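Local coordinates for glycosyl hydrolase family 2, TIM barrel domain protein (Faecalibacterium prausnitzii A2-165, PDB 6ED2) that probably hydrolyses beta-glucuronides as a gut bacterial family 2 beta-glucuronidase, an enzyme of the kind that reactivates drugs in the human intestine, at residues T82-A85 with S86-Y89; E163-E166 with T167-P170; C175-A178 with D179-I183. All coordinates share one frame; numbering follows the deposited sequence.

Contact 1. Residues T82-A85 with S86-Y89; sequences TDKA and SREY
Asp-83 turns its carboxylate back over the first turn of helix 84-87 and grips Ser-86 twice, a worked example of N-capping. Its OD2 takes the hydroxyl of Ser-86 through the syn lone pair, OG lying 2.9 Å from OD2. Asp-83 OD2 also accepts from the backbone N of Ser-86, 3.2 Å away, which comes from well above the carboxylate plane. Asp-83 reaches both because CG sits between its own N and carbonyl carbon (chi1 68°). Were the carboxylate lost, as with an alanine here, the Ser-86 amide would probably go without its cap and the hydroxyl would be freer to turn. Backbone bonds complete the turn: Arg-87 N to Asp-83 O, and Glu-88 N to Lys-84 O at 2.8 Å.

On the other flank Lys-84 and Arg-87 run side by side, Lys-84 CG lying over one face of the guanidinium, 3.9 Å from Arg-87 NH2. Arg-87 NH2 also makes a salt bridge to Glu-88 OE2, 2.7 Å away, nearly in the guanidinium plane and on the anti lone pair of that oxygen. In the next shell Glu-589 pairs with both Lys-84 NZ and Arg-87 NH2, while Ser-549 O of the second subunit accepts from Lys-84 NZ and Arg-87 NH1. Lys-84 NZ and Arg-87 NH2, 4.5 Å apart, converge on Glu-589, and the carboxylates of Glu-88 and Glu-589 probably balance their charge at this subunit interface.

Contact 2. Residues E163-E166 with T167-P170; sequences ELSE and TMLP
Met-168 folds its thioether back along residues 163-165, and this is where the turn is most closely filled. Met-168 CG lies 3.4 Å from Ser-165 O, and the sulfur of Met-168, SD, is equally near Glu-163 O. A bend about the CG-SD bond (chi3 -77°) carries the methyl CE of Met-168 to Leu-164, 3.7 Å from CD2. The two side chains cross at a slant, so that the methionine end meets one branch of the leucine, CD2, while Leu-164 also packs on Ala-184 and Pro-186 of strand 182-186. Met-168, Leu-164 and Pro-170 are all buried, and the peptide bond before Pro-170 is cis.

The other side of the turn is polar and more open. Ser-165 OG and Thr-167 OG1 share a hydrogen bond of 3.1 Å across the bend, in which either hydroxyl may be the donor. Both oxygens stand between the backbone N and carbonyl carbon of their own residues (chi1 78° for Ser-165, 49° for Thr-167), and this brings the two hydroxyls together across the intervening Glu-166. The side chain of Glu-166 leads away from the bend, and its carboxylate is held elsewhere, by a salt bridge to Lys-406 and a hydrogen bond from Tyr-187. Thr-167 O accepts from Asn-415 of helix 409-427, the helix against which Leu-169 also packs.

The principle illustrated is a division of labour within an irregular loop: a thioether and a leucine fill the inner side, whereas hydroxyls bridge the outer one. With Glu-166 paired to a lysine and a tyrosine, its carboxylate is likely to remain ionised, so that charge as well as packing would tie this sugar-binding-domain loop to the TIM-barrel region.

Contact 3. Residues C175-A178 with D179-I183; sequences CTLA and DGRKI
Leu-177 leans across the end of a beta hairpin onto Arg-181 and Ile-183, and following it outward shows how one aliphatic chain can serve several neighbours. Leu-177 CB lies 3.8 Å from Asp-179 OD2 and close to the carbonyl oxygen of Arg-181, which CG also approaches. From there the branches part. Leu-177 CD1 goes to the arginine tip, 3.4 Å from Arg-181 NH1, with CZ and NH2 a little farther off, whereas Leu-177 CD2 turns to Ile-183, 4.1 Å from its CG2. With CG anti to the carbonyl carbon (chi1 -60°), chi2 of 171° points one methyl at each partner.

The arginine is steadied from another direction. Arg-181 NE donates to Asp-179 OD1 at 3.1 Å, on the syn lone pair and almost in the guanidinium plane, a salt bridge that links the turn to the residue just after it.

Beneath these side chains the backbone closes a type I turn from Leu-177 to Gly-180, where Gly-180 N reaches Leu-177 O at 3.0 Å. The positive phi of Gly-180 (99°) would press a CB against the preceding carbonyl oxygen, which explains the glycine. Leu-177 N then bonds to Arg-181 O in a nearly straight line, and Cys-175 and Ile-183 form an antiparallel hydrogen-bonded pair, joined both ways. On their face Cys-175 CB rests 3.7 Å from Ile-183 CG2.

At the tip Ala-178 N bonds to Asp-510 of the second subunit, while on strand 182-186 Ile-183 packs on Ala-506 of that subunit and on Glu-88, just after helix 84-87.

The three contacts belong to the sugar-binding domain and follow one another along the chain, yet contact 3 touches both of the others, while contacts 1 and 2 stay about 7 Å apart at their nearest atoms. Contacts 1 and 3, with centres about 13 Å apart, touch where Ala-85 CA meets Arg-181 NH2 at 3.7 Å, and both face the second subunit, so the capped helix and the hairpin tip form one patch of the tetramer interface. Contact 2 lies deeper, its centre about 18 Å from that of contact 3, which it reaches through Glu-163 and Lys-182. All three are away from the magnesium site at Thr-239 and Glu-241, although the side chain of Pro-170 is about 10 Å from a bound magnesium ion.

Contact 1. Residues T82-A85 with S86-Y89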
loop_
_atom_site.group_PDB
_atom_site.type_symbol
_atom_site.label_atom_id
_atom_site.label_comp_id
_atom_site.label_asym_id
_atom_site.label_seq_id
_atom_site.Cartn_x
_atom_site.Cartn_y
_atom_site.Cartn_z
ATOM N N THR A 82 15.142 1.973 18.287
ATOM C CA THR A 82 15.394 1.989 16.853
ATOM C C THR A 82 16.401 0.944 16.396
ATOM O O THR A 82 16.574 0.778 15.185
ATOM C CB THR A 82 15.883 3.372 16.413
ATOM O OG1 THR A 82 16.981 3.763 17.239
ATOM C CG2 THR A 82 14.753 4.390 16.545
ATOM N N ASP A 83 17.071 0.245 17.317
ATOM C CA ASP A 83 18.066 -0.774 16.981
ATOM C C ASP A 83 17.546 -2.175 17.310
ATOM O O ASP A 83 16.832 -2.368 18.301
ATOM C CB ASP A 83 19.370 -0.525 17.733
ATOM C CG ASP A 83 19.222 -0.743 19.224
ATOM O OD1 ASP A 83 18.405 -0.037 19.846
ATOM O OD2 ASP A 83 19.911 -1.624 19.775
ATOM N N LYS A 84 17.939 -3.157 16.489
ATOM C CA LYS A 84 17.384 -4.503 16.608
ATOM C C LYS A 84 17.918 -5.253 17.838
ATOM O O LYS A 84 17.204 -6.091 18.404
ATOM C CB LYS A 84 17.665 -5.295 15.319
ATOM C CG LYS A 84 17.024 -6.685 15.287
ATOM C CD LYS A 84 17.183 -7.366 13.939
ATOM C CE LYS A 84 16.538 -6.553 12.838
ATOM N NZ LYS A 84 16.192 -7.410 11.671
ATOM N N ALA A 85 19.156 -4.974 18.267
ATOM C CA ALA A 85 19.711 -5.657 19.436
ATOM C C ALA A 85 18.878 -5.386 20.683
ATOM O O ALA A 85 18.695 -6.273 21.521
ATOM C CB ALA A 85 21.162 -5.231 19.671
ATOM N N SER A 86 18.366 -4.167 20.824
ATOM C CA SER A 86 17.490 -3.869 21.950
ATOM C C SER A 86 16.114 -4.483 21.745
ATOM O O SER A 86 15.526 -5.023 22.691
ATOM C CB SER A 86 17.374 -2.356 22.136
ATOM O OG SER A 86 18.653 -1.784 22.356
ATOM N N ARG A 87 15.575 -4.409 20.520
ATOM C CA ARG A 87 14.271 -5.025 20.282
ATOM C C ARG A 87 14.310 -6.511 20.606
ATOM O O ARG A 87 13.380 -7.041 21.221
ATOM C CB ARG A 87 13.807 -4.809 18.842
ATOM C CG ARG A 87 12.364 -5.255 18.598
ATOM C CD ARG A 87 12.093 -5.511 17.101
ATOM N NE ARG A 87 12.647 -6.787 16.668
ATOM C CZ ARG A 87 13.007 -7.086 15.415
ATOM N NH1 ARG A 87 12.880 -6.201 14.434
ATOM N NH2 ARG A 87 13.497 -8.293 15.138
ATOM N N GLU A 88 15.392 -7.190 20.236
ATOM C CA GLU A 88 15.496 -8.636 20.419
ATOM C C GLU A 88 16.213 -9.026 21.711
ATOM O O GLU A 88 16.520 -10.207 21.897
ATOM C CB GLU A 88 16.214 -9.264 19.218
ATOM C CG GLU A 88 15.417 -9.239 17.904
ATOM C CD GLU A 88 14.398 -10.386 17.795
ATOM O OE1 GLU A 88 14.401 -11.287 18.658
ATOM O OE2 GLU A 88 13.586 -10.395 16.843
ATOM N N TYR A 89 16.505 -8.065 22.595
ATOM C CA TYR A 89 17.239 -8.377 23.817
ATOM C C TYR A 89 16.574 -9.506 24.595
ATOM O O TYR A 89 15.361 -9.479 24.861
ATOM C CB TYR A 89 17.350 -7.152 24.722
ATOM C CG TYR A 89 18.102 -7.486 25.984
ATOM C CD1 TYR A 89 19.498 -7.450 26.007
ATOM C CD2 TYR A 89 17.434 -7.883 27.141
ATOM C CE1 TYR A 89 20.207 -7.765 27.156
ATOM C CE2 TYR A 89 18.139 -8.217 28.302
ATOM C CZ TYR A 89 19.523 -8.153 28.298
ATOM O OH TYR A 89 20.233 -8.467 29.436
#

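Contact 2. Residues E163-E166 with T167-P170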
loop_
_atom_site.group_PDB
_atom_site.type_symbol
_atom_site.label_atom_id
_atom_site.label_comp_id
_atom_site.label_asym_id
_atom_site.label_seq_id
_atom_site.Cartn_x
_atom_site.Cartn_y
_atom_site.Cartn_z
ATOM N N GLU A 163 13.833 -14.815 29.169
ATOM C CA GLU A 163 14.319 -16.027 28.529
ATOM C C GLU A 163 13.227 -17.088 28.500
ATOM O O GLU A 163 12.366 -17.156 29.381
ATOM C CB GLU A 163 15.562 -16.548 29.247
ATOM C CG GLU A 163 16.760 -15.676 29.004
ATOM C CD GLU A 163 17.968 -16.035 29.862
ATOM O OE1 GLU A 163 18.219 -15.338 30.862
ATOM O OE2 GLU A 163 18.694 -16.981 29.512
ATOM N N LEU A 164 13.256 -17.894 27.445
ATOM C CA LEU A 164 12.298 -18.962 27.228
ATOM C C LEU A 164 12.913 -20.325 27.546
ATOM O O LEU A 164 14.110 -20.550 27.358
ATOM C CB LEU A 164 11.816 -18.933 25.781
ATOM C CG LEU A 164 11.053 -17.665 25.382
ATOM C CD1 LEU A 164 10.630 -17.753 23.924
ATOM C CD2 LEU A 164 9.848 -17.437 26.303
ATOM N N SER A 165 12.073 -21.243 28.019
ATOM C CA SER A 165 12.498 -22.619 28.270
ATOM C C SER A 165 11.314 -23.544 28.032
ATOM O O SER A 165 10.198 -23.096 27.746
ATOM C CB SER A 165 13.032 -22.798 29.695
ATOM O OG SER A 165 11.931 -22.883 30.588
ATOM N N GLU A 166 11.564 -24.847 28.172
ATOM C CA GLU A 166 10.547 -25.870 27.997
ATOM C C GLU A 166 9.792 -26.183 29.287
ATOM O O GLU A 166 8.958 -27.096 29.295
ATOM C CB GLU A 166 11.180 -27.148 27.436
ATOM C CG GLU A 166 11.914 -26.915 26.126
ATOM C CD GLU A 166 12.391 -28.203 25.462
ATOM O OE1 GLU A 166 12.471 -29.245 26.151
ATOM O OE2 GLU A 166 12.651 -28.172 24.236
ATOM N N THR A 167 10.056 -25.453 30.373
ATOM C CA THR A 167 9.338 -25.676 31.622
ATOM C C THR A 167 8.440 -24.502 32.008
ATOM O O THR A 167 7.917 -24.483 33.127
ATOM C CB THR A 167 10.320 -25.985 32.760
ATOM O OG1 THR A 167 11.368 -25.011 32.775
ATOM C CG2 THR A 167 10.934 -27.359 32.571
ATOM N N MET A 168 8.220 -23.545 31.110
ATOM C CA MET A 168 7.432 -22.359 31.414
ATOM C C MET A 168 6.265 -22.223 30.441
ATOM O O MET A 168 6.215 -22.853 29.383
ATOM C CB MET A 168 8.293 -21.092 31.337
ATOM C CG MET A 168 8.845 -20.865 29.930
ATOM S SD MET A 168 9.734 -19.310 29.721
ATOM C CE MET A 168 8.364 -18.134 29.614
ATOM N N LEU A 169 5.333 -21.355 30.810
ATOM C CA LEU A 169 4.236 -20.956 29.951
ATOM C C LEU A 169 4.415 -19.492 29.574
ATOM O O LEU A 169 4.334 -18.625 30.462
ATOM C CB LEU A 169 2.911 -21.162 30.670
ATOM C CG LEU A 169 2.379 -22.580 30.866
ATOM C CD1 LEU A 169 3.173 -23.381 31.900
ATOM C CD2 LEU A 169 0.950 -22.441 31.310
ATOM N N PRO A 170 4.639 -19.148 28.293
ATOM C CA PRO A 170 4.673 -20.028 27.117
ATOM C C PRO A 170 6.042 -20.670 26.903
ATOM O O PRO A 170 7.042 -20.197 27.446
ATOM C CB PRO A 170 4.344 -19.074 25.973
ATOM C CG PRO A 170 4.989 -17.774 26.407
ATOM C CD PRO A 170 4.852 -17.733 27.922
#

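Contact 3. Residues C175-A178 with D179-I183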
loop_
_atom_site.group_PDB
_atom_site.type_symbol
_atom_site.label_atom_id
_atom_site.label_comp_id
_atom_site.label_asym_id
_atom_site.label_seq_id
_atom_site.Cartn_x
_atom_site.Cartn_y
_atom_site.Cartn_z
ATOM N N CYS A 175 18.646 -19.116 22.120
ATOM C CA CYS A 175 19.818 -19.473 21.336
ATOM C C CYS A 175 20.873 -18.393 21.525
ATOM O O CYS A 175 20.577 -17.278 21.963
ATOM C CB CYS A 175 19.451 -19.640 19.851
ATOM S SG CYS A 175 18.391 -21.078 19.544
ATOM N N THR A 176 22.119 -18.731 21.209
ATOM C CA THR A 176 23.215 -17.776 21.299
ATOM C C THR A 176 23.707 -17.450 19.897
ATOM O O THR A 176 24.000 -18.359 19.117
ATOM C CB THR A 176 24.355 -18.319 22.160
ATOM O OG1 THR A 176 23.969 -18.260 23.540
ATOM C CG2 THR A 176 25.601 -17.468 21.972
ATOM N N LEU A 177 23.774 -16.161 19.572
ATOM C CA LEU A 177 24.243 -15.756 18.253
ATOM C C LEU A 177 25.771 -15.781 18.219
ATOM O O LEU A 177 26.437 -16.064 19.221
ATOM C CB LEU A 177 23.687 -14.382 17.890
ATOM C CG LEU A 177 22.158 -14.250 17.836
ATOM C CD1 LEU A 177 21.756 -12.794 17.672
ATOM C CD2 LEU A 177 21.566 -15.103 16.728
ATOM N N ALA A 178 26.342 -15.494 17.044
ATOM C CA ALA A 178 27.796 -15.564 16.897
ATOM C C ALA A 178 28.506 -14.637 17.881
ATOM O O ALA A 178 29.484 -15.038 18.527
ATOM C CB ALA A 178 28.197 -15.239 15.458
ATOM N N ASP A 179 28.010 -13.409 18.047
ATOM C CA ASP A 179 28.673 -12.459 18.936
ATOM C C ASP A 179 28.391 -12.707 20.413
ATOM O O ASP A 179 28.918 -11.972 21.256
ATOM C CB ASP A 179 28.292 -11.022 18.555
ATOM C CG ASP A 179 26.861 -10.663 18.922
ATOM O OD1 ASP A 179 26.654 -9.536 19.416
ATOM O OD2 ASP A 179 25.946 -11.487 18.707
ATOM N N GLY A 180 27.599 -13.720 20.757
ATOM C CA GLY A 180 27.340 -14.046 22.144
ATOM C C GLY A 180 26.036 -13.528 22.714
ATOM O O GLY A 180 25.734 -13.826 23.875
ATOM N N ARG A 181 25.258 -12.760 21.949
ATOM C CA ARG A 181 23.967 -12.289 22.436
ATOM C C ARG A 181 22.973 -13.443 22.485
ATOM O O ARG A 181 22.897 -14.257 21.557
ATOM C CB ARG A 181 23.421 -11.168 21.543
ATOM C CG ARG A 181 24.220 -9.848 21.604
ATOM C CD ARG A 181 23.636 -8.751 20.701
ATOM N NE ARG A 181 23.565 -9.113 19.279
ATOM C CZ ARG A 181 22.429 -9.210 18.587
ATOM N NH1 ARG A 181 22.454 -9.536 17.301
ATOM N NH2 ARG A 181 21.257 -8.981 19.175
ATOM N N LYS A 182 22.223 -13.518 23.584
ATOM C CA LYS A 182 21.087 -14.424 23.657
ATOM C C LYS A 182 19.962 -13.897 22.774
ATOM O O LYS A 182 19.755 -12.690 22.658
ATOM C CB LYS A 182 20.595 -14.568 25.107
ATOM C CG LYS A 182 21.024 -15.862 25.822
ATOM C CD LYS A 182 20.801 -15.792 27.345
ATOM C CE LYS A 182 21.885 -14.956 28.057
ATOM N NZ LYS A 182 21.549 -14.533 29.468
ATOM N N ILE A 183 19.242 -14.815 22.144
ATOM C CA ILE A 183 18.081 -14.514 21.323
ATOM C C ILE A 183 16.996 -15.496 21.741
ATOM O O ILE A 183 17.296 -16.645 22.083
ATOM C CB ILE A 183 18.400 -14.638 19.811
ATOM C CG1 ILE A 183 17.253 -14.114 18.968
ATOM C CG2 ILE A 183 18.676 -16.078 19.408
ATOM C CD1 ILE A 183 17.006 -12.686 19.223
#